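Local atomic coordinates of endo-xylogalacturonan hydrolase A (Aspergillus tubingensis, PDB entry 4C2L), a protein that hydrolyses xylogalacturonan, cutting the xylose-substituted galacturonic acid backbone found in the hairy regions of pectin. Residues A[26-32]-A[56-62]; A[271-276]-A[310-316]. Numbering follows the deposited sequence.

Contact 1 (A[26-32]-A[56-62]); sequences DSSTDDV and YYLNSVL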
loop_
_atom_site.group_PDB
_atom_site.type_symbol
_atom_site.label_atom_id
_atom_site.label_comp_id
_atom_site.label_asym_id
_atom_site.label_seq_id
_atom_site.Cartn_x
_atom_site.Cartn_y
_atom_site.Cartn_z
ATOM N N ASP A 26 -2.332 28.939 14.219
ATOM C CA ASP A 26 -1.145 29.418 13.517
ATOM C C ASP A 26 -0.136 28.320 13.249
ATOM O O ASP A 26 0.179 27.540 14.143
ATOM C CB ASP A 26 -0.467 30.544 14.296
ATOM C CG ASP A 26 0.636 31.190 13.493
ATOM O OD1 ASP A 26 0.324 31.940 12.534
ATOM O OD2 ASP A 26 1.806 30.913 13.787
ATOM N N SER A 27 0.384 28.282 12.024
ATOM C CA SER A 27 1.272 27.198 11.610
ATOM C C SER A 27 2.589 27.189 12.381
ATOM O O SER A 27 3.259 26.182 12.412
ATOM C CB SER A 27 1.550 27.238 10.103
ATOM O OG SER A 27 2.222 28.435 9.747
ATOM N N SER A 28 2.953 28.308 13.004
ATOM C CA SER A 28 4.154 28.323 13.846
ATOM C C SER A 28 3.917 27.752 15.237
ATOM O O SER A 28 4.863 27.608 16.016
ATOM C CB SER A 28 4.726 29.737 13.960
ATOM O OG SER A 28 5.292 30.088 12.718
ATOM N N THR A 29 2.664 27.454 15.561
ATOM C CA THR A 29 2.340 26.856 16.854
ATOM C C THR A 29 1.909 25.414 16.672
ATOM O O THR A 29 0.932 25.140 15.976
ATOM C CB THR A 29 1.252 27.654 17.591
ATOM O OG1 THR A 29 1.746 28.974 17.832
ATOM C CG2 THR A 29 0.912 27.002 18.926
ATOM N N ASP A 30 2.643 24.507 17.310
ATOM C CA ASP A 30 2.344 23.079 17.210
ATOM C C ASP A 30 1.075 22.777 18.022
ATOM O O ASP A 30 1.015 23.087 19.219
ATOM C CB ASP A 30 3.537 22.296 17.761
ATOM C CG ASP A 30 3.483 20.826 17.402
ATOM O OD1 ASP A 30 2.472 20.377 16.815
ATOM O OD2 ASP A 30 4.481 20.142 17.695
ATOM N N ASP A 31 0.054 22.199 17.369
ATOM C CA ASP A 31 -1.173 21.791 18.051
ATOM C C ASP A 31 -1.126 20.380 18.627
ATOM O O ASP A 31 -2.060 19.953 19.310
ATOM C CB ASP A 31 -2.385 21.893 17.099
ATOM C CG ASP A 31 -2.743 23.331 16.758
ATOM O OD1 ASP A 31 -2.606 24.224 17.633
ATOM O OD2 ASP A 31 -3.181 23.576 15.610
ATOM N N VAL A 32 -0.061 19.636 18.338
ATOM C CA VAL A 32 0.025 18.251 18.813
ATOM C C VAL A 32 -0.193 18.116 20.338
ATOM O O VAL A 32 -0.956 17.267 20.763
ATOM C CB VAL A 32 1.316 17.556 18.325
ATOM C CG1 VAL A 32 1.579 16.256 19.075
ATOM C CG2 VAL A 32 1.227 17.274 16.821
ATOM N N TYR A 56 -5.862 22.410 12.060
ATOM C CA TYR A 56 -4.880 22.155 13.111
ATOM C C TYR A 56 -3.525 21.951 12.458
ATOM O O TYR A 56 -3.438 21.355 11.383
ATOM C CB TYR A 56 -5.260 20.910 13.907
ATOM C CG TYR A 56 -6.472 21.113 14.795
ATOM C CD1 TYR A 56 -7.764 21.135 14.258
ATOM C CD2 TYR A 56 -6.321 21.292 16.165
ATOM C CE1 TYR A 56 -8.872 21.325 15.072
ATOM C CE2 TYR A 56 -7.415 21.495 16.989
ATOM C CZ TYR A 56 -8.687 21.505 16.438
ATOM O OH TYR A 56 -9.768 21.691 17.263
ATOM N N TYR A 57 -2.476 22.458 13.108
ATOM C CA TYR A 57 -1.125 22.421 12.579
ATOM C C TYR A 57 -0.356 21.440 13.417
ATOM O O TYR A 57 -0.216 21.627 14.618
ATOM C CB TYR A 57 -0.476 23.819 12.633
ATOM C CG TYR A 57 -1.236 24.760 11.751
ATOM C CD1 TYR A 57 -1.042 24.743 10.366
ATOM C CD2 TYR A 57 -2.196 25.618 12.288
ATOM C CE1 TYR A 57 -1.757 25.595 9.537
ATOM C CE2 TYR A 57 -2.934 26.467 11.467
ATOM C CZ TYR A 57 -2.702 26.450 10.100
ATOM O OH TYR A 57 -3.430 27.274 9.271
ATOM N N LEU A 58 0.099 20.365 12.786
ATOM C CA LEU A 58 0.754 19.304 13.520
ATOM C C LEU A 58 2.222 19.365 13.153
ATOM O O LEU A 58 2.606 19.000 12.046
ATOM C CB LEU A 58 0.142 17.949 13.137
ATOM C CG LEU A 58 -1.244 17.613 13.733
ATOM C CD1 LEU A 58 -2.315 18.613 13.383
ATOM C CD2 LEU A 58 -1.667 16.239 13.236
ATOM N N ASN A 59 3.049 19.840 14.071
ATOM C CA ASN A 59 4.448 20.105 13.728
ATOM C C ASN A 59 5.415 19.076 14.323
ATOM O O ASN A 59 6.647 19.283 14.348
ATOM C CB ASN A 59 4.827 21.515 14.173
ATOM C CG ASN A 59 4.022 22.582 13.466
ATOM O OD1 ASN A 59 3.385 22.318 12.444
ATOM N ND2 ASN A 59 4.031 23.801 14.019
ATOM N N SER A 60 4.846 17.959 14.765
ATOM C CA SER A 60 5.610 16.868 15.358
ATOM C C SER A 60 4.810 15.586 15.238
ATOM O O SER A 60 3.648 15.618 14.795
ATOM C CB SER A 60 5.889 17.185 16.827
ATOM O OG SER A 60 4.679 17.381 17.536
ATOM N N VAL A 61 5.409 14.460 15.632
ATOM C CA VAL A 61 4.700 13.172 15.592
ATOM C C VAL A 61 3.446 13.234 16.460
ATOM O O VAL A 61 3.520 13.694 17.603
ATOM C CB VAL A 61 5.596 12.045 16.124
ATOM C CG1 VAL A 61 4.801 10.743 16.254
ATOM C CG2 VAL A 61 6.813 11.872 15.217
ATOM N N LEU A 62 2.314 12.787 15.922
ATOM C CA LEU A 62 1.071 12.680 16.695
ATOM C C LEU A 62 0.908 11.241 17.142
ATOM O O LEU A 62 0.698 10.346 16.324
ATOM C CB LEU A 62 -0.141 13.077 15.840
ATOM C CG LEU A 62 -1.516 12.906 16.491
ATOM C CD1 LEU A 62 -1.609 13.687 17.792
ATOM C CD2 LEU A 62 -2.606 13.358 15.522
HETATM O O HOH W 1 4.878 24.878 10.593
#
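Two aspartates show how carboxylates can join a loop to a strand end and the residues beyond. Asp-31 pairs with Tyr-57 twice: Asp-31 N donates to Tyr-57 O (2.8 Å), and Tyr-57 N donates to Asp-31 OD2 (2.8 Å), so the side chain stands in for a backbone acceptor. Asp-30 divides its carboxylate, OD1 accepting from Asn-59 N (2.9 Å) and OD2 from Ser-60 OG (2.8 Å). Asp-30 OD1 also accepts from Val-32 N (3.0 Å), a capping bond at the start of helix 32-42. That helix closes the N-terminal end of the right-handed parallel beta-helix characteristic of family 28 glycosidases, while strand 55-58 pairs in parallel with strand 77-80. Asn-59 ND2 reaches Ser-27 O (3.0 Å), within the type I turn from Asp-26 to Thr-29. Ser-27 CB lies over the Tyr-57 ring in a CH-pi contact, 4.0 Å from the centroid. Val-32 packs CG2 on Leu-58 CB (3.9 Å) and CG1 near Leu-62 CD1 (4.3 Å).

Contact 2 (A[271-276]-A[310-316]); sequences PSGGDH and YCEENPG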
loop_
_atom_site.group_PDB
_atom_site.type_symbol
_atom_site.label_atom_id
_atom_site.label_comp_id
_atom_site.label_asym_id
_atom_site.label_seq_id
_atom_site.Cartn_x
_atom_site.Cartn_y
_atom_site.Cartn_z
ATOM N N PRO A 271 15.588 -13.430 -5.629
ATOM C CA PRO A 271 16.141 -14.754 -5.939
ATOM C C PRO A 271 16.924 -15.305 -4.746
ATOM O O PRO A 271 16.908 -14.706 -3.665
ATOM C CB PRO A 271 17.074 -14.461 -7.109
ATOM C CG PRO A 271 17.543 -13.066 -6.836
ATOM C CD PRO A 271 16.293 -12.356 -6.350
ATOM N N SER A 272 17.603 -16.440 -4.926
ATOM C CA SER A 272 18.406 -16.993 -3.841
ATOM C C SER A 272 19.786 -16.321 -3.796
ATOM O O SER A 272 20.031 -15.337 -4.497
ATOM C CB SER A 272 18.547 -18.510 -3.984
ATOM O OG SER A 272 19.133 -18.829 -5.235
ATOM N N GLY A 273 20.677 -16.847 -2.960
ATOM C CA GLY A 273 22.029 -16.293 -2.841
ATOM C C GLY A 273 22.108 -15.165 -1.829
ATOM O O GLY A 273 21.088 -14.647 -1.363
ATOM N N GLY A 274 23.333 -14.789 -1.471
ATOM C CA GLY A 274 23.551 -13.714 -0.517
ATOM C C GLY A 274 22.797 -13.937 0.774
ATOM O O GLY A 274 22.816 -15.033 1.333
ATOM N N ASP A 275 22.116 -12.896 1.239
ATOM C CA ASP A 275 21.363 -12.958 2.480
ATOM C C ASP A 275 19.876 -13.180 2.231
ATOM O O ASP A 275 19.076 -13.112 3.160
ATOM C CB ASP A 275 21.564 -11.667 3.280
ATOM C CG ASP A 275 22.945 -11.580 3.907
ATOM O OD1 ASP A 275 23.709 -12.572 3.829
ATOM O OD2 ASP A 275 23.262 -10.521 4.487
ATOM N N HIS A 276 19.515 -13.451 0.981
ATOM C CA HIS A 276 18.102 -13.605 0.623
ATOM C C HIS A 276 17.529 -14.819 1.264
ATOM O O HIS A 276 18.227 -15.812 1.459
ATOM C CB HIS A 276 17.918 -13.697 -0.883
ATOM C CG HIS A 276 18.502 -12.534 -1.646
ATOM N ND1 HIS A 276 18.370 -11.253 -1.235
ATOM C CD2 HIS A 276 19.221 -12.494 -2.832
ATOM C CE1 HIS A 276 19.000 -10.438 -2.105
ATOM N NE2 HIS A 276 19.511 -11.197 -3.087
ATOM N N TYR A 310 22.914 -12.882 -12.350
ATOM C CA TYR A 310 22.865 -13.266 -10.946
ATOM C C TYR A 310 21.850 -14.392 -10.756
ATOM O O TYR A 310 22.104 -15.366 -10.034
ATOM C CB TYR A 310 22.497 -12.064 -10.065
ATOM C CG TYR A 310 22.447 -12.405 -8.599
ATOM C CD1 TYR A 310 21.300 -12.971 -8.030
ATOM C CD2 TYR A 310 23.549 -12.187 -7.778
ATOM C CE1 TYR A 310 21.258 -13.298 -6.689
ATOM C CE2 TYR A 310 23.518 -12.513 -6.433
ATOM C CZ TYR A 310 22.370 -13.065 -5.895
ATOM O OH TYR A 310 22.340 -13.388 -4.563
ATOM N N CYS A 311 20.703 -14.257 -11.413
ATOM C CA CYS A 311 19.613 -15.209 -11.236
ATOM C C CYS A 311 19.865 -16.542 -11.928
ATOM O O CYS A 311 19.338 -17.571 -11.506
ATOM C CB CYS A 311 18.268 -14.576 -11.607
ATOM S SG CYS A 311 17.821 -13.337 -10.362
ATOM N N GLU A 312 20.692 -16.525 -12.973
ATOM C CA GLU A 312 21.168 -17.761 -13.592
ATOM C C GLU A 312 21.985 -18.595 -12.604
ATOM O O GLU A 312 21.814 -19.810 -12.528
ATOM C CB GLU A 312 21.989 -17.464 -14.847
ATOM C CG GLU A 312 21.146 -17.047 -16.041
ATOM C CD GLU A 312 21.983 -16.772 -17.277
ATOM O OE1 GLU A 312 22.958 -17.517 -17.513
ATOM O OE2 GLU A 312 21.663 -15.811 -18.012
ATOM N N GLU A 313 22.850 -17.936 -11.838
ATOM C CA GLU A 313 23.671 -18.615 -10.835
ATOM C C GLU A 313 22.948 -18.804 -9.499
ATOM O O GLU A 313 23.300 -19.689 -8.718
ATOM C CB GLU A 313 25.001 -17.872 -10.618
ATOM C CG GLU A 313 25.771 -17.521 -11.895
ATOM C CD GLU A 313 26.607 -18.669 -12.467
ATOM O OE1 GLU A 313 26.508 -19.816 -11.972
ATOM O OE2 GLU A 313 27.377 -18.422 -13.426
ATOM N N ASN A 314 21.938 -17.970 -9.237
ATOM C CA ASN A 314 21.187 -18.019 -7.984
ATOM C C ASN A 314 19.684 -18.039 -8.257
ATOM O O ASN A 314 19.022 -16.997 -8.155
ATOM C CB ASN A 314 21.526 -16.812 -7.110
ATOM C CG ASN A 314 23.003 -16.724 -6.786
ATOM O OD1 ASN A 314 23.486 -17.368 -5.855
ATOM N ND2 ASN A 314 23.723 -15.912 -7.543
ATOM N N PRO A 315 19.141 -19.215 -8.609
ATOM C CA PRO A 315 17.759 -19.258 -9.073
ATOM C C PRO A 315 16.757 -18.907 -7.975
ATOM O O PRO A 315 17.036 -19.078 -6.781
ATOM C CB PRO A 315 17.579 -20.719 -9.524
ATOM C CG PRO A 315 18.971 -21.243 -9.703
ATOM C CD PRO A 315 19.762 -20.555 -8.637
ATOM N N GLY A 316 15.601 -18.408 -8.391
ATOM C CA GLY A 316 14.503 -18.167 -7.467
ATOM C C GLY A 316 13.877 -19.490 -7.064
ATOM O O GLY A 316 13.777 -20.412 -7.881
HETATM O O HOH W 2 21.900 -19.531 -4.706
#
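Pro-271, Tyr-310 and Ser-272 carry most of this interface, and together they illustrate how a loop can be fitted to the end of a short helix by a few well-placed groups. Pro-271 supplies the apolar part: its CG lies 3.7 Å from Tyr-310 CE1 and its CB 3.5 Å from Cys-311 SG, a sulfur held in a disulfide with Cys-303. Tyr-310 reaches from the helix to the loop, where its OH donates to Ser-272 O (3.0 Å) and sits close to the backbone of Gly-273. A beta carbon at Gly-273 would collide with both this hydroxyl and Asn-314 OD1, and the type II' turn to His-276 starts here. Ser-272 meets the chain just beyond the helix: Ser-272 OG and Ser-272 N both donate to Pro-315 O, at 2.6 and 3.3 Å. A water links Ser-272 OG to Asn-314 OD1, 2.9 Å from each, while Asn-314 ND2 donates to Tyr-310 O (3.0 Å) at the helix's last turn. Contacts of this kind, between the connections that follow neighbouring strands 266-269 and 296-301 of one parallel sheet, the second here carrying helix 308-313, are characteristic of the stacked coils of a parallel beta-helix.

In the fold
The two contacts sample widely separated coils of one solenoid. Along the chain contact 1 comes first; the two lie on opposite sides of the chain's centre, with centres 47 Å apart and nearest atoms about 30 Å apart. Contact 1 belongs to the N-terminal coils, joining the approach to helix 32-42 with strand 55-58 of the large curled parallel sheet. Contact 2, in the C-terminal half, joins the loop after strand 266-269 to the end of helix 308-313, which follows strand 296-301; those strands are neighbours in the 11-stranded sheet. Each is thus local to its part of the beta-helix and away from the active site; Asp-210 and His-233, probably catalytic by similarity, fall between them in sequence.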